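Long-range contacts in secreted protein (Streptomyces lividans TK24, PDB 5LXZ), which binds copper and belongs to the AA5 metalloradical family, so that it probably works as a copper-radical oxidase related to galactose oxidase: residues E244-P249 with G274-Y279; K238-H243 with T283-Y288. The protein carries 1 engineered substitution. All blocks are in the same frame, centred on the assembly; numbering follows the deposited sequence.

Interaction 1. Residues E244-P249 with G274-Y279; sequences EARAYP and GKNEVY. Engineered in segment 244-249: Ala247 (natural residue Trp). With CU (copper (II) ion), chain B.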
loop_
_atom_site.group_PDB
_atom_site.type_symbol
_atom_site.label_atom_id
_atom_site.label_comp_id
_atom_site.label_asym_id
_atom_site.label_seq_id
_atom_site.Cartn_x
_atom_site.Cartn_y
_atom_site.Cartn_z
ATOM N N GLU A 244 13.170 12.794 -6.360
ATOM C CA GLU A 244 11.791 13.189 -6.566
ATOM C C GLU A 244 11.022 13.285 -5.262
ATOM O O GLU A 244 11.164 12.445 -4.388
ATOM C CB GLU A 244 11.082 12.182 -7.453
ATOM C CG GLU A 244 11.668 12.035 -8.838
ATOM C CD GLU A 244 11.426 13.254 -9.719
ATOM O OE1 GLU A 244 10.330 13.862 -9.629
ATOM O OE2 GLU A 244 12.322 13.591 -10.542
ATOM N N ALA A 245 10.189 14.311 -5.141
ATOM C CA ALA A 245 9.190 14.386 -4.091
ATOM C C ALA A 245 8.099 13.376 -4.439
ATOM O O ALA A 245 7.686 13.295 -5.598
ATOM C CB ALA A 245 8.624 15.777 -4.029
ATOM N N ARG A 246 7.676 12.589 -3.447
ATOM C CA ARG A 246 6.700 11.533 -3.687
ATOM C C ARG A 246 5.780 11.370 -2.497
ATOM O O ARG A 246 6.212 10.960 -1.438
ATOM C CB ARG A 246 7.380 10.184 -3.962
ATOM C CG ARG A 246 8.452 10.189 -5.052
ATOM C CD ARG A 246 9.084 8.791 -5.078
ATOM N NE ARG A 246 10.238 8.794 -5.948
ATOM C CZ ARG A 246 10.220 8.558 -7.263
ATOM N NH1 ARG A 246 9.136 8.197 -7.898
ATOM N NH2 ARG A 246 11.333 8.646 -7.990
ATOM N N ALA A 247 4.505 11.695 -2.692
ATOM C CA ALA A 247 3.433 11.225 -1.837
ATOM C C ALA A 247 2.891 9.965 -2.458
ATOM O O ALA A 247 2.474 9.961 -3.619
ATOM C CB ALA A 247 2.301 12.246 -1.693
ATOM N N TYR A 248 2.873 8.882 -1.679
ATOM C CA TYR A 248 2.325 7.570 -2.074
ATOM C C TYR A 248 3.213 6.770 -3.043
ATOM O O TYR A 248 2.729 6.141 -3.997
ATOM C CB TYR A 248 0.940 7.678 -2.693
ATOM C CG TYR A 248 -0.191 8.066 -1.832
ATOM C CD1 TYR A 248 -0.047 8.405 -0.491
ATOM C CD2 TYR A 248 -1.455 8.016 -2.388
ATOM C CE1 TYR A 248 -1.159 8.737 0.250
ATOM C CE2 TYR A 248 -2.541 8.364 -1.665
ATOM C CZ TYR A 248 -2.397 8.714 -0.359
ATOM O OH TYR A 248 -3.552 9.016 0.284
ATOM N N PRO A 249 4.528 6.746 -2.829
ATOM C CA PRO A 249 5.358 5.875 -3.646
ATOM C C PRO A 249 5.320 4.401 -3.152
ATOM O O PRO A 249 5.071 4.137 -1.964
ATOM C CB PRO A 249 6.740 6.455 -3.433
ATOM C CG PRO A 249 6.726 6.813 -2.011
ATOM C CD PRO A 249 5.322 7.345 -1.747
ATOM N N GLY A 274 6.883 8.724 -14.179
ATOM C CA GLY A 274 7.694 7.553 -14.444
ATOM C C GLY A 274 9.182 7.692 -14.170
ATOM O O GLY A 274 9.938 6.835 -14.627
ATOM N N LYS A 275 9.590 8.697 -13.387
ATOM C CA LYS A 275 10.966 8.894 -12.986
ATOM C C LYS A 275 11.176 8.091 -11.703
ATOM O O LYS A 275 10.661 8.470 -10.633
ATOM C CB LYS A 275 11.274 10.361 -12.810
ATOM C CG LYS A 275 11.106 11.156 -14.105
ATOM C CD LYS A 275 11.433 12.622 -13.883
ATOM C CE LYS A 275 11.524 13.409 -15.169
ATOM N NZ LYS A 275 11.953 14.800 -14.907
ATOM N N ASN A 276 11.779 6.923 -11.841
ATOM C CA ASN A 276 12.010 6.019 -10.717
ATOM C C ASN A 276 13.429 6.098 -10.218
ATOM O O ASN A 276 14.332 6.574 -10.962
ATOM C CB ASN A 276 11.644 4.613 -11.164
ATOM C CG ASN A 276 10.250 4.565 -11.714
ATOM O OD1 ASN A 276 9.340 5.110 -11.087
ATOM N ND2 ASN A 276 10.069 3.976 -12.866
ATOM N N GLU A 277 13.666 5.689 -8.974
ATOM C CA GLU A 277 14.972 5.780 -8.384
ATOM C C GLU A 277 15.260 4.614 -7.503
ATOM O O GLU A 277 14.360 3.897 -7.079
ATOM C CB GLU A 277 15.218 7.090 -7.651
ATOM C CG GLU A 277 14.268 7.517 -6.621
ATOM C CD GLU A 277 14.456 9.059 -6.390
ATOM O OE1 GLU A 277 15.610 9.506 -6.050
ATOM O OE2 GLU A 277 13.498 9.859 -6.593
ATOM N N VAL A 278 16.535 4.378 -7.262
ATOM C CA VAL A 278 16.980 3.236 -6.513
ATOM C C VAL A 278 17.811 3.695 -5.350
ATOM O O VAL A 278 18.764 4.449 -5.554
ATOM C CB VAL A 278 17.751 2.254 -7.405
ATOM C CG1 VAL A 278 18.312 1.133 -6.595
ATOM C CG2 VAL A 278 16.868 1.734 -8.537
ATOM N N TYR A 279 17.509 3.179 -4.168
ATOM C CA TYR A 279 18.284 3.399 -2.958
ATOM C C TYR A 279 19.251 2.258 -2.800
ATOM O O TYR A 279 18.847 1.104 -2.783
ATOM C CB TYR A 279 17.359 3.395 -1.750
ATOM C CG TYR A 279 18.015 3.683 -0.420
ATOM C CD1 TYR A 279 18.410 4.974 -0.102
ATOM C CD2 TYR A 279 18.227 2.687 0.514
ATOM C CE1 TYR A 279 18.934 5.253 1.124
ATOM C CE2 TYR A 279 18.747 2.969 1.763
ATOM C CZ TYR A 279 19.087 4.254 2.055
ATOM O OH TYR A 279 19.582 4.496 3.310
HETATM CU CU CU B . -3.911 8.025 2.053
HETATM O O HOH W 1 12.379 15.621 -12.243
HETATM O O HOH W 2 -4.437 10.142 1.926
#
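Glu244 opens the contact through its backbone: its N donates to Glu277 OE2 at 3.0 Å, nearly straight at 164°, and meets the syn lone pair. The side chain bends at chi2 (-70°) so that Glu244 OE2 lies 3.6 Å from Lys275 CD. A water bridges the two charged ends, 2.6 Å from Glu244 OE2 and 2.8 Å from Lys275 NZ, while the same OE2 is also bonded to Tyr288 OH. Arg246 carries most of the interaction. Extended from CG to NE, it presents the end of its guanidinium to Lys275 O, which Arg246 NH2 reaches at 2.7 Å and Arg246 NH1 at 3.1 Å. Arg246 NH2 also makes the salt bridge to Glu277 OE2 (2.8 Å), whose anti lone pair accepts the bond. Glu277 OE2 thus takes two donors on different lone pairs, and with OE1 bonded to His243 N the carboxylate is fixed in rotation and would probably stay ionised. Glu244 CB lies above one face of the Arg246 guanidinium, displaced toward its rim. Beyond the engineered Ala247, Tyr248 leaves the contact and binds copper through OH at 2.1 Å, in a site shared with Tyr460, His461 and His548. Around this loop, Arg246 and Pro249 rest on Ser261 of strand 259-262, the neighbour of strand 277-280 in one kelch blade, while the Arg246 backbone bonds to Gly96 of strand 91-102.

Interaction 2. Residues K238-H243 with T283-Y288; sequences KVDPMH and TKAWTY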
loop_
_atom_site.group_PDB
_atom_site.type_symbol
_atom_site.label_atom_id
_atom_site.label_comp_id
_atom_site.label_asym_id
_atom_site.label_seq_id
_atom_site.Cartn_x
_atom_site.Cartn_y
_atom_site.Cartn_z
ATOM N N LYS A 238 17.891 9.876 9.570
ATOM C CA LYS A 238 17.827 10.544 8.301
ATOM C C LYS A 238 18.883 9.968 7.352
ATOM O O LYS A 238 20.035 9.741 7.756
ATOM C CB LYS A 238 18.099 12.046 8.483
ATOM C CG LYS A 238 17.938 12.861 7.214
ATOM C CD LYS A 238 17.856 14.355 7.541
ATOM C CE LYS A 238 17.324 15.178 6.388
ATOM N NZ LYS A 238 18.256 15.210 5.232
ATOM N N VAL A 239 18.472 9.669 6.126
ATOM C CA VAL A 239 19.363 9.295 5.050
ATOM C C VAL A 239 19.195 10.265 3.911
ATOM O O VAL A 239 18.433 11.214 4.007
ATOM C CB VAL A 239 19.142 7.802 4.632
ATOM C CG1 VAL A 239 19.465 6.884 5.812
ATOM C CG2 VAL A 239 17.763 7.540 4.006
ATOM N N ASP A 240 19.853 10.021 2.778
ATOM C CA ASP A 240 19.695 10.990 1.678
ATOM C C ASP A 240 18.235 11.080 1.253
ATOM O O ASP A 240 17.566 10.027 1.158
ATOM C CB ASP A 240 20.494 10.599 0.442
ATOM C CG ASP A 240 21.965 10.861 0.567
ATOM O OD1 ASP A 240 22.473 11.160 1.687
ATOM O OD2 ASP A 240 22.614 10.652 -0.484
ATOM N N PRO A 241 17.756 12.296 0.964
ATOM C CA PRO A 241 16.430 12.401 0.372
ATOM C C PRO A 241 16.412 11.845 -1.056
ATOM O O PRO A 241 17.430 11.796 -1.736
ATOM C CB PRO A 241 16.198 13.900 0.338
ATOM C CG PRO A 241 17.570 14.508 0.171
ATOM C CD PRO A 241 18.412 13.635 1.046
ATOM N N MET A 242 15.235 11.410 -1.493
ATOM C CA MET A 242 15.036 11.064 -2.879
ATOM C C MET A 242 15.243 12.286 -3.786
ATOM O O MET A 242 15.129 13.437 -3.347
ATOM C CB MET A 242 13.616 10.533 -3.110
ATOM C CG MET A 242 13.385 9.246 -2.399
ATOM S SD MET A 242 11.727 8.588 -2.673
ATOM C CE MET A 242 10.729 9.881 -1.954
ATOM N N HIS A 243 15.545 12.025 -5.050
ATOM C CA HIS A 243 15.555 13.102 -6.039
ATOM C C HIS A 243 14.171 13.678 -6.265
ATOM O O HIS A 243 13.994 14.888 -6.384
ATOM C CB HIS A 243 16.146 12.592 -7.336
ATOM C CG HIS A 243 17.571 12.172 -7.208
ATOM N ND1 HIS A 243 18.611 13.066 -7.325
ATOM C CD2 HIS A 243 18.129 10.978 -6.934
ATOM C CE1 HIS A 243 19.750 12.425 -7.138
ATOM N NE2 HIS A 243 19.486 11.157 -6.914
ATOM N N THR A 283 25.326 2.634 0.302
ATOM C CA THR A 283 25.732 4.050 0.225
ATOM C C THR A 283 24.784 5.024 0.893
ATOM O O THR A 283 25.113 6.184 1.068
ATOM C CB THR A 283 25.901 4.496 -1.204
ATOM O OG1 THR A 283 24.637 4.370 -1.867
ATOM C CG2 THR A 283 26.901 3.648 -1.936
ATOM N N LYS A 284 23.579 4.557 1.226
ATOM C CA LYS A 284 22.523 5.407 1.790
ATOM C C LYS A 284 22.177 6.561 0.842
ATOM O O LYS A 284 21.797 7.637 1.283
ATOM C CB LYS A 284 22.832 5.869 3.221
ATOM C CG LYS A 284 22.970 4.721 4.201
ATOM C CD LYS A 284 23.425 5.229 5.563
ATOM C CE LYS A 284 23.508 4.138 6.650
ATOM N NZ LYS A 284 23.999 2.820 6.215
ATOM N N ALA A 285 22.244 6.265 -0.448
ATOM C CA ALA A 285 22.001 7.237 -1.487
ATOM C C ALA A 285 21.105 6.728 -2.578
ATOM O O ALA A 285 20.957 5.507 -2.736
ATOM C CB ALA A 285 23.333 7.697 -2.089
ATOM N N TRP A 286 20.486 7.661 -3.288
ATOM C CA TRP A 286 19.531 7.383 -4.370
ATOM C C TRP A 286 20.094 7.727 -5.759
ATOM O O TRP A 286 20.792 8.724 -5.914
ATOM C CB TRP A 286 18.275 8.194 -4.189
ATOM C CG TRP A 286 17.530 7.948 -2.930
ATOM C CD1 TRP A 286 17.716 8.589 -1.708
ATOM C CD2 TRP A 286 16.441 7.046 -2.744
ATOM N NE1 TRP A 286 16.804 8.105 -0.790
ATOM C CE2 TRP A 286 16.023 7.162 -1.396
ATOM C CE3 TRP A 286 15.779 6.131 -3.582
ATOM C CZ2 TRP A 286 14.989 6.391 -0.876
ATOM C CZ3 TRP A 286 14.729 5.415 -3.079
ATOM C CH2 TRP A 286 14.337 5.557 -1.755
ATOM N N THR A 287 19.748 6.922 -6.754
ATOM C CA THR A 287 20.183 7.094 -8.134
ATOM C C THR A 287 18.962 6.903 -9.030
ATOM O O THR A 287 18.283 5.887 -8.873
ATOM C CB THR A 287 21.252 6.046 -8.510
ATOM O OG1 THR A 287 22.275 5.998 -7.505
ATOM C CG2 THR A 287 21.865 6.344 -9.890
ATOM N N TYR A 288 18.736 7.777 -9.973
ATOM C CA TYR A 288 17.691 7.559 -10.960
ATOM C C TYR A 288 17.945 6.325 -11.797
ATOM O O TYR A 288 19.094 6.011 -12.128
ATOM C CB TYR A 288 17.544 8.710 -11.917
ATOM C CG TYR A 288 16.851 9.919 -11.433
ATOM C CD1 TYR A 288 15.483 9.941 -11.275
ATOM C CD2 TYR A 288 17.541 11.078 -11.177
ATOM C CE1 TYR A 288 14.830 11.062 -10.836
ATOM C CE2 TYR A 288 16.880 12.249 -10.805
ATOM C CZ TYR A 288 15.523 12.245 -10.648
ATOM O OH TYR A 288 14.879 13.377 -10.237
HETATM O O HOH W 3 21.181 10.423 -2.827
HETATM O O HOH W 4 22.365 9.019 3.313
HETATM O O HOH W 5 24.792 9.052 1.789
#
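The indole of Trp286 and the imidazole of His243 make the closest side-chain contacts. Trp286 NE1 donates to Asp240 O at 2.8 Å; the oxygen lies near the ring plane, but the bond is bent (131° at the hydrogen) and the donor sits above the carbonyl plane. Over one face of the Trp286 indole, Met242 CG stands 3.6 Å from the centroid of the six-membered ring, a CH-pi contact close to the ring normal. The sulfur follows as a Met-aromatic contact, with Met242 SD 4.3 Å from the centroid of the six-membered ring of Trp286. His243 NE2 donates to Trp286 O at 2.9 Å, so NE2 carries a proton, and the ring makes an offset stack with Tyr288, centroids 4.8 Å apart and planes at 28°. An alanine in place of Trp286 would remove both the NE1 donor and the face under Met242, and would probably loosen the 238-243 backbone where it lies along the strand.

The two segments run in nearly the same direction, 9° apart, yet pair little through the backbone: Asp240 N to Lys284 O is a weak bond. This is the blade-to-blade passage of a kelch propeller: 238-243 leaves strand 235-238 of the preceding sheet and passes along 285-288, the edge strand of the next, on its way to strand 250-253. Trp286 also touches Leu92 and Ala94 of strand 91-102 and Ala226 of strand 226-230, so it fills the seam between the two sheets. Toward the surface, a water links Asp240 OD2 (2.8 Å) to Trp286 N (2.9 Å). Farther out, Arg224 holds the loop twice, through NE to His243 O and by a backbone bond with Met242, while the ring of Tyr279 meets that of Trp286.

In the fold
Both interactions fasten one connecting loop to one kelch sheet: 238-243 lies along the edge strand 285-288, and the residues that follow it reach the adjacent strand 277-280. Interaction 1 is the more buried, centred about 14 Å from the centre of the chain against about 21 Å for interaction 2, and it leads on to the copper site. Their chemistry follows suit. Charge and shared acceptors dominate inside, whereas the outer contact combines aromatic and sulfur packing with a watered, exposed rim. The larger interface is nevertheless the outer one, 497 Å² against 232 Å². Two probable hydrogen bonds couple them, Glu244 OE2 to Tyr288 OH (2.6 Å) and His243 N to Glu277 OE1 (2.7 Å).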